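Long-range contacts in phytanoyl-CoA dioxygenase (Streptomyces malaysiense, PDB 6ZYL), which hydroxylates the beta position of a residue in the thioholgamide peptide, probably as an iron- and 2-oxoglutarate-dependent non-heme oxygenase: residues R117-H128 with A217-G228; S242-A250 with A282-I290. All coordinates share one frame; numbering follows the deposited sequence.

Overall arrangement
The two contacts lie at distant parts of a single chain, their centres 29 Å and their nearest atoms about 13 Å apart. Contact 1 comes first along the chain and is closed before contact 2 opens. It joins the loop after strand 107-117 to strand 217-220 and to the turn leading into strand 229-237. Contact 2 sets the bend from strand 242-243 to strand 249-254 against helix 273-295. The seven-stranded mixed sheet relates them: strand 107-117 enters contact 1 with R117 and has strand 249-254 of contact 2 beside it. The sheets are consistent with the double-stranded beta-helix (jelly-roll) core of the PhyH family, contact 1 at the probable metal-site end, contact 2 fastening the C-terminal helix.

Contact 1: R117-H128 with A217-G228; sequences RPAYSGSSLAWH and AHASGPNQTDTG
The side-chain amide of N223 stands in for backbone where the two loops meet: ND2 gives a nearly straight bond (168°) to R117 O at 2.9 Å. R117 O lies in the amide plane of N223, while ND2 stands above the R117 carbonyl plane. The other hydrogen of ND2 goes to T227 O, while OD1 takes T225 N and T225 OG1, closing an Asx turn. With CG anti to the backbone N (chi1 -178°), the amide extends toward the type II turn P118-S121. Replacing N223 by an alanine would probably leave R117 O and T227 O without this donor and free the T225 end of the turn to shift. Y120 N bonds T225 O at 3.0 Å, and that same oxygen sits over the centre of the Y120 ring. The bend of R117 at chi3 lays its guanidinium against S220 CB, which covers one face, and turns NH2 to S123 O. L125 N meets S220 O at 2.9 Å, and H128 and H218 exchange two backbone bonds as an antiparallel hydrogen-bonded pair. A219 CB lies over the face of the W127 five-membered ring in a CH-pi contact. The H128 and H218 rings meet obliquely; D130 holds H218 NE2. H128, D130 and H218 match the facial triad of iron- and 2-oxoglutarate-dependent oxygenases, probably the iron site, empty in this apo form; a tartaric acid bonded to S220 OG lies beside it.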
ATOM      1  N   ARG A 117      13.367  -2.262  -1.904  1.00 28.48           N
ATOM      2  CA  ARG A 117      14.406  -3.184  -1.461  1.00 32.87           C
ATOM      3  C   ARG A 117      15.631  -2.968  -2.337  1.00 27.01           C
ATOM      4  O   ARG A 117      15.667  -3.442  -3.484  1.00 28.07           O
ATOM      5  CB  ARG A 117      13.915  -4.629  -1.545  1.00 33.00           C
ATOM      6  CG  ARG A 117      12.709  -4.875  -0.646  1.00 33.08           C
ATOM      7  CD  ARG A 117      12.367  -6.346  -0.521  1.00 40.77           C
ATOM      8  NE  ARG A 117      13.073  -6.979   0.589  1.00 44.06           N
ATOM      9  CZ  ARG A 117      12.667  -6.947   1.854  1.00 43.68           C
ATOM     10  NH1 ARG A 117      11.551  -6.311   2.182  1.00 44.85           N
ATOM     11  NH2 ARG A 117      13.378  -7.555   2.793  1.00 46.98           N
ATOM     12  N   PRO A 118      16.645  -2.248  -1.863  1.00 30.21           N
ATOM     13  CA  PRO A 118      17.758  -1.873  -2.743  1.00 33.64           C
ATOM     14  C   PRO A 118      18.607  -3.079  -3.113  1.00 27.35           C
ATOM     15  O   PRO A 118      18.473  -4.176  -2.565  1.00 27.74           O
ATOM     16  CB  PRO A 118      18.559  -0.854  -1.925  1.00 34.96           C
ATOM     17  CG  PRO A 118      18.144  -1.053  -0.505  1.00 40.67           C
ATOM     18  CD  PRO A 118      16.840  -1.804  -0.470  1.00 33.25           C
ATOM     19  N   ALA A 119      19.503  -2.848  -4.071  1.00 29.37           N
ATOM     20  CA  ALA A 119      20.397  -3.895  -4.542  1.00 31.52           C
ATOM     21  C   ALA A 119      21.162  -4.514  -3.381  1.00 33.00           C
ATOM     22  O   ALA A 119      21.631  -3.815  -2.479  1.00 32.69           O
ATOM     23  CB  ALA A 119      21.375  -3.325  -5.571  1.00 31.80           C
ATOM     24  N   TYR A 120      21.273  -5.841  -3.407  1.00 30.55           N
ATOM     25  CA  TYR A 120      22.087  -6.584  -2.446  1.00 32.17           C
ATOM     26  C   TYR A 120      21.751  -6.203  -1.006  1.00 35.60           C
ATOM     27  O   TYR A 120      22.633  -6.058  -0.157  1.00 39.78           O
ATOM     28  CB  TYR A 120      23.577  -6.372  -2.723  1.00 32.68           C
ATOM     29  CG  TYR A 120      24.009  -6.746  -4.122  1.00 31.30           C
ATOM     30  CD1 TYR A 120      23.854  -8.042  -4.593  1.00 33.32           C
ATOM     31  CD2 TYR A 120      24.572  -5.804  -4.971  1.00 31.60           C
ATOM     32  CE1 TYR A 120      24.248  -8.390  -5.869  1.00 35.48           C
ATOM     33  CE2 TYR A 120      24.970  -6.142  -6.250  1.00 34.08           C
ATOM     34  CZ  TYR A 120      24.804  -7.436  -6.693  1.00 37.07           C
ATOM     35  OH  TYR A 120      25.197  -7.779  -7.966  1.00 39.04           O
ATOM     36  N   SER A 121      20.460  -6.042  -0.727  1.00 35.31           N
ATOM     37  CA  SER A 121      19.979  -5.819   0.630  1.00 39.22           C
ATOM     38  C   SER A 121      19.650  -7.172   1.251  1.00 50.50           C
ATOM     39  O   SER A 121      18.772  -7.889   0.759  1.00 55.10           O
ATOM     40  CB  SER A 121      18.750  -4.914   0.627  1.00 39.70           C
ATOM     41  OG  SER A 121      17.594  -5.650   0.272  1.00 50.37           O
ATOM     42  N   GLY A 122      20.347  -7.516   2.329  1.00 47.90           N
ATOM     43  CA  GLY A 122      20.284  -8.847   2.890  1.00 48.67           C
ATOM     44  C   GLY A 122      19.219  -9.098   3.933  1.00 50.36           C
ATOM     45  O   GLY A 122      19.234 -10.161   4.562  1.00 56.81           O
ATOM     46  N   SER A 123      18.285  -8.175   4.129  1.00 48.82           N
ATOM     47  CA  SER A 123      17.297  -8.314   5.188  1.00 51.13           C
ATOM     48  C   SER A 123      16.070  -9.073   4.698  1.00 52.91           C
ATOM     49  O   SER A 123      15.742  -9.072   3.508  1.00 52.72           O
ATOM     50  CB  SER A 123      16.881  -6.940   5.715  1.00 56.76           C
ATOM     51  OG  SER A 123      16.188  -6.202   4.724  1.00 62.49           O
ATOM     52  N   SER A 124      15.393  -9.725   5.640  1.00 51.47           N
ATOM     53  CA  SER A 124      14.173 -10.467   5.372  1.00 45.67           C
ATOM     54  C   SER A 124      13.075  -9.972   6.302  1.00 52.67           C
ATOM     55  O   SER A 124      13.340  -9.384   7.354  1.00 53.77           O
ATOM     56  CB  SER A 124      14.373 -11.976   5.567  1.00 43.91           C
ATOM     57  OG  SER A 124      15.040 -12.556   4.462  1.00 51.10           O
ATOM     58  N   LEU A 125      11.831 -10.217   5.903  1.00 43.27           N
ATOM     59  CA  LEU A 125      10.669  -9.903   6.722  1.00 41.82           C
ATOM     60  C   LEU A 125       9.914 -11.189   7.025  1.00 44.03           C
ATOM     61  O   LEU A 125       9.615 -11.966   6.113  1.00 39.57           O
ATOM     62  CB  LEU A 125       9.750  -8.901   6.023  1.00 40.76           C
ATOM     63  CG  LEU A 125      10.391  -7.578   5.608  1.00 46.26           C
ATOM     64  CD1 LEU A 125       9.335  -6.666   4.991  1.00 43.94           C
ATOM     65  CD2 LEU A 125      11.071  -6.902   6.779  1.00 55.85           C
ATOM     66  N   ALA A 126       9.621 -11.412   8.303  1.00 43.19           N
ATOM     67  CA  ALA A 126       8.862 -12.584   8.705  1.00 43.45           C
ATOM     68  C   ALA A 126       7.421 -12.477   8.212  1.00 35.97           C
ATOM     69  O   ALA A 126       6.930 -11.400   7.865  1.00 39.84           O
ATOM     70  CB  ALA A 126       8.890 -12.744  10.226  1.00 47.34           C
ATOM     71  N   TRP A 127       6.745 -13.621   8.181  1.00 33.68           N
ATOM     72  CA  TRP A 127       5.341 -13.651   7.797  1.00 34.78           C
ATOM     73  C   TRP A 127       4.526 -12.768   8.732  1.00 40.57           C
ATOM     74  O   TRP A 127       4.700 -12.809   9.953  1.00 38.41           O
ATOM     75  CB  TRP A 127       4.828 -15.088   7.827  1.00 33.00           C
ATOM     76  CG  TRP A 127       5.387 -15.928   6.722  1.00 37.32           C
ATOM     77  CD1 TRP A 127       6.522 -16.685   6.760  1.00 40.55           C
ATOM     78  CD2 TRP A 127       4.841 -16.090   5.408  1.00 33.79           C
ATOM     79  NE1 TRP A 127       6.714 -17.312   5.551  1.00 38.49           N
ATOM     80  CE2 TRP A 127       5.695 -16.962   4.705  1.00 34.81           C
ATOM     81  CE3 TRP A 127       3.712 -15.581   4.759  1.00 30.31           C
ATOM     82  CZ2 TRP A 127       5.454 -17.340   3.386  1.00 31.96           C
ATOM     83  CZ3 TRP A 127       3.476 -15.956   3.448  1.00 30.37           C
ATOM     84  CH2 TRP A 127       4.342 -16.828   2.776  1.00 33.33           C
ATOM     85  N   HIS A 128       3.640 -11.962   8.154  1.00 33.16           N
ATOM     86  CA  HIS A 128       2.861 -11.002   8.925  1.00 31.11           C
ATOM     87  C   HIS A 128       1.743 -10.464   8.046  1.00 30.57           C
ATOM     88  O   HIS A 128       1.731 -10.663   6.827  1.00 28.92           O
ATOM     89  CB  HIS A 128       3.739  -9.862   9.443  1.00 33.26           C
ATOM     90  CG  HIS A 128       4.196  -8.922   8.370  1.00 34.14           C
ATOM     91  ND1 HIS A 128       5.195  -9.244   7.475  1.00 32.46           N
ATOM     92  CD2 HIS A 128       3.785  -7.674   8.042  1.00 33.78           C
ATOM     93  CE1 HIS A 128       5.384  -8.231   6.648  1.00 31.07           C
ATOM     94  NE2 HIS A 128       4.540  -7.267   6.969  1.00 33.52           N
ATOM     95  N   ALA A 217      -1.396 -12.996   5.011  1.00 23.99           N
ATOM     96  CA  ALA A 217      -0.054 -13.195   5.538  1.00 26.82           C
ATOM     97  C   ALA A 217       0.936 -13.201   4.382  1.00 25.15           C
ATOM     98  O   ALA A 217       0.722 -13.886   3.376  1.00 25.38           O
ATOM     99  CB  ALA A 217       0.032 -14.503   6.322  1.00 29.76           C
ATOM    100  N   HIS A 218       2.013 -12.430   4.516  1.00 24.49           N
ATOM    101  CA  HIS A 218       3.026 -12.387   3.472  1.00 26.72           C
ATOM    102  C   HIS A 218       4.391 -12.145   4.094  1.00 29.32           C
ATOM    103  O   HIS A 218       4.510 -11.691   5.235  1.00 26.67           O
ATOM    104  CB  HIS A 218       2.717 -11.309   2.416  1.00 24.77           C
ATOM    105  CG  HIS A 218       2.518  -9.936   2.980  1.00 27.28           C
ATOM    106  ND1 HIS A 218       3.570  -9.097   3.282  1.00 28.35           N
ATOM    107  CD2 HIS A 218       1.391  -9.248   3.278  1.00 28.04           C
ATOM    108  CE1 HIS A 218       3.098  -7.957   3.755  1.00 28.38           C
ATOM    109  NE2 HIS A 218       1.779  -8.023   3.763  1.00 27.66           N
ATOM    110  N   ALA A 219       5.424 -12.472   3.322  1.00 27.98           N
ATOM    111  CA  ALA A 219       6.808 -12.271   3.718  1.00 28.20           C
ATOM    112  C   ALA A 219       7.589 -11.828   2.492  1.00 24.60           C
ATOM    113  O   ALA A 219       7.125 -11.959   1.358  1.00 25.38           O
ATOM    114  CB  ALA A 219       7.421 -13.545   4.316  1.00 30.64           C
ATOM    115  N   SER A 220       8.783 -11.293   2.729  1.00 24.87           N
ATOM    116  CA  SER A 220       9.644 -10.823   1.655  1.00 27.46           C
ATOM    117  C   SER A 220      11.080 -11.201   1.970  1.00 31.06           C
ATOM    118  O   SER A 220      11.525 -11.075   3.114  1.00 31.87           O
ATOM    119  CB  SER A 220       9.528  -9.306   1.461  1.00 29.84           C
ATOM    120  OG  SER A 220       8.176  -8.918   1.287  1.00 29.81           O
ATOM    121  N   GLY A 221      11.797 -11.670   0.955  1.00 31.92           N
ATOM    122  CA  GLY A 221      13.178 -12.048   1.113  1.00 30.08           C
ATOM    123  C   GLY A 221      14.118 -10.927   0.726  1.00 31.74           C
ATOM    124  O   GLY A 221      13.694  -9.831   0.346  1.00 27.72           O
ATOM    125  N   PRO A 222      15.421 -11.179   0.819  1.00 32.15           N
ATOM    126  CA  PRO A 222      16.393 -10.150   0.430  1.00 30.75           C
ATOM    127  C   PRO A 222      16.469  -9.995  -1.080  1.00 30.84           C
ATOM    128  O   PRO A 222      16.159 -10.913  -1.843  1.00 26.08           O
ATOM    129  CB  PRO A 222      17.716 -10.669   1.006  1.00 37.39           C
ATOM    130  CG  PRO A 222      17.543 -12.161   1.059  1.00 37.12           C
ATOM    131  CD  PRO A 222      16.066 -12.414   1.307  1.00 35.16           C
ATOM    132  N   ASN A 223      16.875  -8.802  -1.506  1.00 30.54           N
ATOM    133  CA  ASN A 223      17.143  -8.534  -2.914  1.00 30.03           C
ATOM    134  C   ASN A 223      18.558  -9.010  -3.224  1.00 32.90           C
ATOM    135  O   ASN A 223      19.537  -8.406  -2.772  1.00 29.98           O
ATOM    136  CB  ASN A 223      16.975  -7.050  -3.221  1.00 27.35           C
ATOM    137  CG  ASN A 223      17.208  -6.728  -4.682  1.00 26.11           C
ATOM    138  OD1 ASN A 223      17.667  -7.573  -5.452  1.00 25.41           O
ATOM    139  ND2 ASN A 223      16.892  -5.499  -5.073  1.00 25.42           N
ATOM    140  N   GLN A 224      18.668 -10.093  -3.989  1.00 28.37           N
ATOM    141  CA  GLN A 224      19.955 -10.694  -4.307  1.00 31.37           C
ATOM    142  C   GLN A 224      20.565 -10.153  -5.592  1.00 30.99           C
ATOM    143  O   GLN A 224      21.615 -10.647  -6.017  1.00 31.87           O
ATOM    144  CB  GLN A 224      19.810 -12.214  -4.428  1.00 28.75           C
ATOM    145  CG  GLN A 224      19.096 -12.868  -3.262  1.00 29.24           C
ATOM    146  CD  GLN A 224      18.802 -14.341  -3.509  1.00 36.58           C
ATOM    147  OE1 GLN A 224      19.676 -15.098  -3.926  1.00 36.14           O
ATOM    148  NE2 GLN A 224      17.567 -14.752  -3.248  1.00 26.81           N
ATOM    149  N   THR A 225      19.941  -9.161  -6.217  1.00 27.11           N
ATOM    150  CA  THR A 225      20.375  -8.649  -7.506  1.00 27.29           C
ATOM    151  C   THR A 225      21.009  -7.274  -7.348  1.00 31.28           C
ATOM    152  O   THR A 225      20.969  -6.655  -6.280  1.00 29.80           O
ATOM    153  CB  THR A 225      19.199  -8.578  -8.488  1.00 27.35           C
ATOM    154  OG1 THR A 225      18.401  -7.423  -8.200  1.00 26.70           O
ATOM    155  CG2 THR A 225      18.336  -9.829  -8.385  1.00 26.29           C
ATOM    156  N   ASP A 226      21.592  -6.797  -8.447  1.00 31.30           N
ATOM    157  CA  ASP A 226      22.281  -5.515  -8.474  1.00 33.30           C
ATOM    158  C   ASP A 226      21.346  -4.338  -8.710  1.00 33.15           C
ATOM    159  O   ASP A 226      21.827  -3.208  -8.839  1.00 33.83           O
ATOM    160  CB  ASP A 226      23.359  -5.532  -9.562  1.00 33.64           C
ATOM    161  CG  ASP A 226      22.775  -5.649 -10.965  1.00 33.84           C
ATOM    162  OD1 ASP A 226      21.557  -5.893 -11.093  1.00 36.45           O
ATOM    163  OD2 ASP A 226      23.538  -5.498 -11.944  1.00 38.63           O
ATOM    164  N   THR A 227      20.035  -4.566  -8.767  1.00 31.59           N
ATOM    165  CA  THR A 227      19.075  -3.522  -9.095  1.00 30.46           C
ATOM    166  C   THR A 227      18.003  -3.458  -8.019  1.00 29.82           C
ATOM    167  O   THR A 227      17.487  -4.493  -7.584  1.00 25.45           O
ATOM    168  CB  THR A 227      18.442  -3.773 -10.466  1.00 32.74           C
ATOM    169  OG1 THR A 227      19.469  -3.819 -11.466  1.00 36.46           O
ATOM    170  CG2 THR A 227      17.451  -2.674 -10.812  1.00 31.35           C
ATOM    171  N   GLY A 228      17.672  -2.241  -7.595  1.00 29.21           N
ATOM    172  CA  GLY A 228      16.675  -2.070  -6.562  1.00 28.10           C
ATOM    173  C   GLY A 228      15.289  -2.470  -7.030  1.00 25.22           C
ATOM    174  O   GLY A 228      14.948  -2.377  -8.209  1.00 22.56           O
TER

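Contact 2: S242-A250 with A282-I290; sequences SPTAGEDSA and AVTRRQKRI
P243 CB sits over the centre of the R289 guanidinium, 3.5 Å from CZ, while A245 O and T244 OG1 lie at its edge. R289 NE gives A245 O a bond of 2.7 Å, to which NH2 adds a weak one; NH2 also bonds G135 O. R289 CD lies against E247 O and D248 CG, and the bend at chi3 (59°) turns NE toward A245 O. The R286 guanidinium takes D248 OD1 at its edge, gripping that one oxygen side-on with NE and NH2, the latter at 3.0 Å; the carboxylate plane stands 87° to it. Both nitrogens use the syn side of OD1, and S249 N comes from the anti side, giving this oxygen three donors. D248 OD2 forms a salt bridge with R289 NH1, its hydrogen bond weak, and accepts from W110 NE1. W110 also meets R286 twice, by cation-pi and through its carbonyl, fixing the buried pair from strand 107-117. At the R285 edge, NE runs almost straight (171°) to the anti side of E247 OE2 at 2.7 Å. R285 NH1 bonds S249 OG weakly; the hydroxyl also bonds E264. Three waters bridge the segments: A245 O to R289 O, E247 O to R285 O, and S249 OG to A282 O. Together D248, R286 and R289 form a salt-bridge network, joining one side of helix 273-295 to the bend that enters strand 249-254 of the seven-stranded sheet.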
ATOM      1  N   SER A 242     -14.164   1.742   9.208  1.00 28.62           N
ATOM      2  CA  SER A 242     -14.133   2.782  10.221  1.00 30.57           C
ATOM      3  C   SER A 242     -12.888   2.628  11.089  1.00 29.06           C
ATOM      4  O   SER A 242     -12.438   1.507  11.339  1.00 27.36           O
ATOM      5  CB  SER A 242     -15.383   2.732  11.110  1.00 29.62           C
ATOM      6  OG  SER A 242     -15.389   1.573  11.922  1.00 36.83           O
ATOM      7  N   PRO A 243     -12.313   3.740  11.543  1.00 30.08           N
ATOM      8  CA  PRO A 243     -11.172   3.635  12.466  1.00 30.55           C
ATOM      9  C   PRO A 243     -11.603   3.073  13.811  1.00 29.34           C
ATOM     10  O   PRO A 243     -12.652   3.432  14.352  1.00 29.14           O
ATOM     11  CB  PRO A 243     -10.674   5.082  12.593  1.00 30.88           C
ATOM     12  CG  PRO A 243     -11.833   5.938  12.186  1.00 32.54           C
ATOM     13  CD  PRO A 243     -12.631   5.136  11.190  1.00 29.11           C
ATOM     14  N   THR A 244     -10.777   2.170  14.347  1.00 28.55           N
ATOM     15  CA  THR A 244     -11.060   1.603  15.661  1.00 27.95           C
ATOM     16  C   THR A 244     -11.130   2.694  16.721  1.00 33.18           C
ATOM     17  O   THR A 244     -11.937   2.616  17.655  1.00 34.63           O
ATOM     18  CB  THR A 244      -9.988   0.578  16.030  1.00 28.04           C
ATOM     19  OG1 THR A 244      -8.692   1.178  15.891  1.00 31.38           O
ATOM     20  CG2 THR A 244     -10.078  -0.642  15.128  1.00 29.74           C
ATOM     21  N   ALA A 245     -10.291   3.717  16.592  1.00 28.43           N
ATOM     22  CA  ALA A 245     -10.278   4.827  17.531  1.00 29.38           C
ATOM     23  C   ALA A 245      -9.523   5.983  16.894  1.00 32.98           C
ATOM     24  O   ALA A 245      -8.593   5.779  16.108  1.00 29.20           O
ATOM     25  CB  ALA A 245      -9.627   4.435  18.863  1.00 32.83           C
ATOM     26  N   GLY A 246      -9.943   7.194  17.232  1.00 30.15           N
ATOM     27  CA  GLY A 246      -9.225   8.386  16.838  1.00 31.19           C
ATOM     28  C   GLY A 246      -9.703   8.968  15.517  1.00 28.82           C
ATOM     29  O   GLY A 246     -10.294   8.294  14.676  1.00 30.81           O
ATOM     30  N   GLU A 247      -9.427  10.256  15.351  1.00 26.02           N
ATOM     31  CA  GLU A 247      -9.731  10.962  14.116  1.00 28.54           C
ATOM     32  C   GLU A 247      -8.853  10.448  12.980  1.00 24.88           C
ATOM     33  O   GLU A 247      -7.653  10.222  13.155  1.00 23.39           O
ATOM     34  CB  GLU A 247      -9.520  12.458  14.341  1.00 28.92           C
ATOM     35  CG  GLU A 247      -9.661  13.351  13.140  1.00 33.91           C
ATOM     36  CD  GLU A 247      -9.230  14.774  13.459  1.00 35.35           C
ATOM     37  OE1 GLU A 247      -9.972  15.476  14.182  1.00 37.82           O
ATOM     38  OE2 GLU A 247      -8.142  15.185  13.001  1.00 33.46           O
ATOM     39  N   ASP A 248      -9.467  10.251  11.813  1.00 24.98           N
ATOM     40  CA  ASP A 248      -8.776   9.711  10.650  1.00 24.00           C
ATOM     41  C   ASP A 248      -9.225  10.463   9.405  1.00 24.87           C
ATOM     42  O   ASP A 248     -10.271  11.117   9.393  1.00 24.52           O
ATOM     43  CB  ASP A 248      -9.046   8.206  10.484  1.00 26.32           C
ATOM     44  CG  ASP A 248      -7.888   7.465   9.827  1.00 23.35           C
ATOM     45  OD1 ASP A 248      -6.964   8.124   9.306  1.00 21.56           O
ATOM     46  OD2 ASP A 248      -7.906   6.215   9.830  1.00 22.20           O
ATOM     47  N   SER A 249      -8.418  10.364   8.349  1.00 22.59           N
ATOM     48  CA  SER A 249      -8.718  11.026   7.088  1.00 20.34           C
ATOM     49  C   SER A 249      -8.318  10.130   5.923  1.00 21.30           C
ATOM     50  O   SER A 249      -7.523   9.198   6.067  1.00 22.40           O
ATOM     51  CB  SER A 249      -8.013  12.389   6.982  1.00 21.47           C
ATOM     52  OG  SER A 249      -6.608  12.260   7.100  1.00 24.05           O
ATOM     53  N   ALA A 250      -8.894  10.425   4.760  1.00 19.22           N
ATOM     54  CA  ALA A 250      -8.681   9.635   3.556  1.00 23.14           C
ATOM     55  C   ALA A 250      -9.096  10.482   2.362  1.00 24.10           C
ATOM     56  O   ALA A 250      -9.728  11.530   2.512  1.00 21.47           O
ATOM     57  CB  ALA A 250      -9.465   8.320   3.604  1.00 21.80           C
ATOM     58  N   ALA A 282      -2.449  15.714   7.734  1.00 23.37           N
ATOM     59  CA  ALA A 282      -2.935  14.352   7.534  1.00 23.86           C
ATOM     60  C   ALA A 282      -1.973  13.325   8.119  1.00 18.80           C
ATOM     61  O   ALA A 282      -2.407  12.325   8.704  1.00 21.24           O
ATOM     62  CB  ALA A 282      -3.158  14.089   6.045  1.00 21.55           C
ATOM     63  N   VAL A 283      -0.666  13.545   7.968  1.00 20.83           N
ATOM     64  CA  VAL A 283       0.302  12.593   8.504  1.00 22.47           C
ATOM     65  C   VAL A 283       0.306  12.642  10.025  1.00 22.01           C
ATOM     66  O   VAL A 283       0.338  11.599  10.692  1.00 22.86           O
ATOM     67  CB  VAL A 283       1.704  12.865   7.926  1.00 22.45           C
ATOM     68  CG1 VAL A 283       2.732  11.943   8.571  1.00 22.05           C
ATOM     69  CG2 VAL A 283       1.697  12.689   6.415  1.00 23.60           C
ATOM     70  N   THR A 284       0.280  13.846  10.601  1.00 21.71           N
ATOM     71  CA  THR A 284       0.186  13.969  12.051  1.00 21.21           C
ATOM     72  C   THR A 284      -1.027  13.211  12.578  1.00 19.92           C
ATOM     73  O   THR A 284      -0.936  12.468  13.560  1.00 20.76           O
ATOM     74  CB  THR A 284       0.107  15.444  12.453  1.00 21.29           C
ATOM     75  OG1 THR A 284       1.309  16.122  12.067  1.00 23.28           O
ATOM     76  CG2 THR A 284      -0.090  15.576  13.958  1.00 23.32           C
ATOM     77  N   ARG A 285      -2.175  13.392  11.923  1.00 20.92           N
ATOM     78  CA  ARG A 285      -3.390  12.685  12.315  1.00 22.07           C
ATOM     79  C   ARG A 285      -3.188  11.177  12.258  1.00 20.95           C
ATOM     80  O   ARG A 285      -3.560  10.452  13.187  1.00 24.18           O
ATOM     81  CB  ARG A 285      -4.537  13.118  11.402  1.00 25.01           C
ATOM     82  CG  ARG A 285      -5.871  12.444  11.644  1.00 25.53           C
ATOM     83  CD  ARG A 285      -6.901  12.943  10.618  1.00 24.41           C
ATOM     84  NE  ARG A 285      -7.067  14.393  10.687  1.00 26.94           N
ATOM     85  CZ  ARG A 285      -6.779  15.238   9.701  1.00 28.11           C
ATOM     86  NH1 ARG A 285      -6.316  14.793   8.541  1.00 22.57           N
ATOM     87  NH2 ARG A 285      -6.960  16.539   9.877  1.00 26.03           N
ATOM     88  N   ARG A 286      -2.591  10.687  11.170  1.00 23.08           N
ATOM     89  CA  ARG A 286      -2.433   9.245  11.014  1.00 21.50           C
ATOM     90  C   ARG A 286      -1.447   8.681  12.029  1.00 20.52           C
ATOM     91  O   ARG A 286      -1.708   7.639  12.640  1.00 20.27           O
ATOM     92  CB  ARG A 286      -1.975   8.917   9.593  1.00 21.87           C
ATOM     93  CG  ARG A 286      -1.670   7.442   9.369  1.00 20.94           C
ATOM     94  CD  ARG A 286      -2.891   6.568   9.638  1.00 18.44           C
ATOM     95  NE  ARG A 286      -4.054   7.015   8.875  1.00 17.71           N
ATOM     96  CZ  ARG A 286      -4.214   6.819   7.571  1.00 20.87           C
ATOM     97  NH1 ARG A 286      -3.287   6.173   6.876  1.00 21.92           N
ATOM     98  NH2 ARG A 286      -5.305   7.266   6.960  1.00 21.74           N
ATOM     99  N   GLN A 287      -0.304   9.344  12.214  1.00 21.55           N
ATOM    100  CA  GLN A 287       0.701   8.813  13.129  1.00 22.53           C
ATOM    101  C   GLN A 287       0.207   8.818  14.569  1.00 24.62           C
ATOM    102  O   GLN A 287       0.603   7.953  15.359  1.00 25.39           O
ATOM    103  CB  GLN A 287       2.000   9.606  12.994  1.00 22.57           C
ATOM    104  CG  GLN A 287       2.671   9.449  11.628  1.00 23.97           C
ATOM    105  CD  GLN A 287       2.767   7.997  11.171  1.00 27.75           C
ATOM    106  OE1 GLN A 287       2.101   7.587  10.218  1.00 29.16           O
ATOM    107  NE2 GLN A 287       3.591   7.215  11.854  1.00 25.43           N
ATOM    108  N   LYS A 288      -0.658   9.767  14.933  1.00 23.70           N
ATOM    109  CA  LYS A 288      -1.316   9.687  16.233  1.00 24.58           C
ATOM    110  C   LYS A 288      -2.095   8.385  16.358  1.00 29.38           C
ATOM    111  O   LYS A 288      -2.033   7.709  17.392  1.00 26.69           O
ATOM    112  CB  LYS A 288      -2.246  10.882  16.435  1.00 25.06           C
ATOM    113  CG  LYS A 288      -1.550  12.171  16.845  1.00 25.98           C
ATOM    114  CD  LYS A 288      -2.539  13.333  16.858  1.00 25.33           C
ATOM    115  CE  LYS A 288      -1.876  14.633  17.279  1.00 26.84           C
ATOM    116  NZ  LYS A 288      -2.785  15.801  17.102  1.00 27.24           N
ATOM    117  N   ARG A 289      -2.832   8.017  15.305  1.00 25.81           N
ATOM    118  CA  ARG A 289      -3.558   6.753  15.299  1.00 26.91           C
ATOM    119  C   ARG A 289      -2.600   5.574  15.419  1.00 28.61           C
ATOM    120  O   ARG A 289      -2.783   4.691  16.265  1.00 30.04           O
ATOM    121  CB  ARG A 289      -4.385   6.630  14.017  1.00 28.64           C
ATOM    122  CG  ARG A 289      -5.508   7.643  13.857  1.00 26.57           C
ATOM    123  CD  ARG A 289      -6.691   7.024  13.090  1.00 25.51           C
ATOM    124  NE  ARG A 289      -7.197   5.851  13.794  1.00 28.26           N
ATOM    125  CZ  ARG A 289      -7.289   4.634  13.270  1.00 27.94           C
ATOM    126  NH1 ARG A 289      -6.936   4.412  12.011  1.00 24.54           N
ATOM    127  NH2 ARG A 289      -7.743   3.635  14.013  1.00 24.85           N
ATOM    128  N   ILE A 290      -1.571   5.540  14.568  1.00 27.91           N
ATOM    129  CA  ILE A 290      -0.615   4.435  14.591  1.00 28.42           C
ATOM    130  C   ILE A 290       0.025   4.321  15.968  1.00 33.86           C
ATOM    131  O   ILE A 290       0.098   3.233  16.551  1.00 35.03           O
ATOM    132  CB  ILE A 290       0.451   4.622  13.497  1.00 31.15           C
ATOM    133  CG1 ILE A 290      -0.193   4.719  12.111  1.00 26.48           C
ATOM    134  CG2 ILE A 290       1.467   3.484  13.550  1.00 32.89           C
ATOM    135  CD1 ILE A 290      -1.058   3.535  11.735  1.00 32.47           C
TER
HETATM  136  O   HOH W   1      -5.857   4.314  16.778  1.00 33.55           O
HETATM  137  O   HOH W   2      -5.768  10.900  14.921  1.00 26.58           O
HETATM  138  O   HOH W   3      -4.667  10.736   7.960  1.00 20.61           O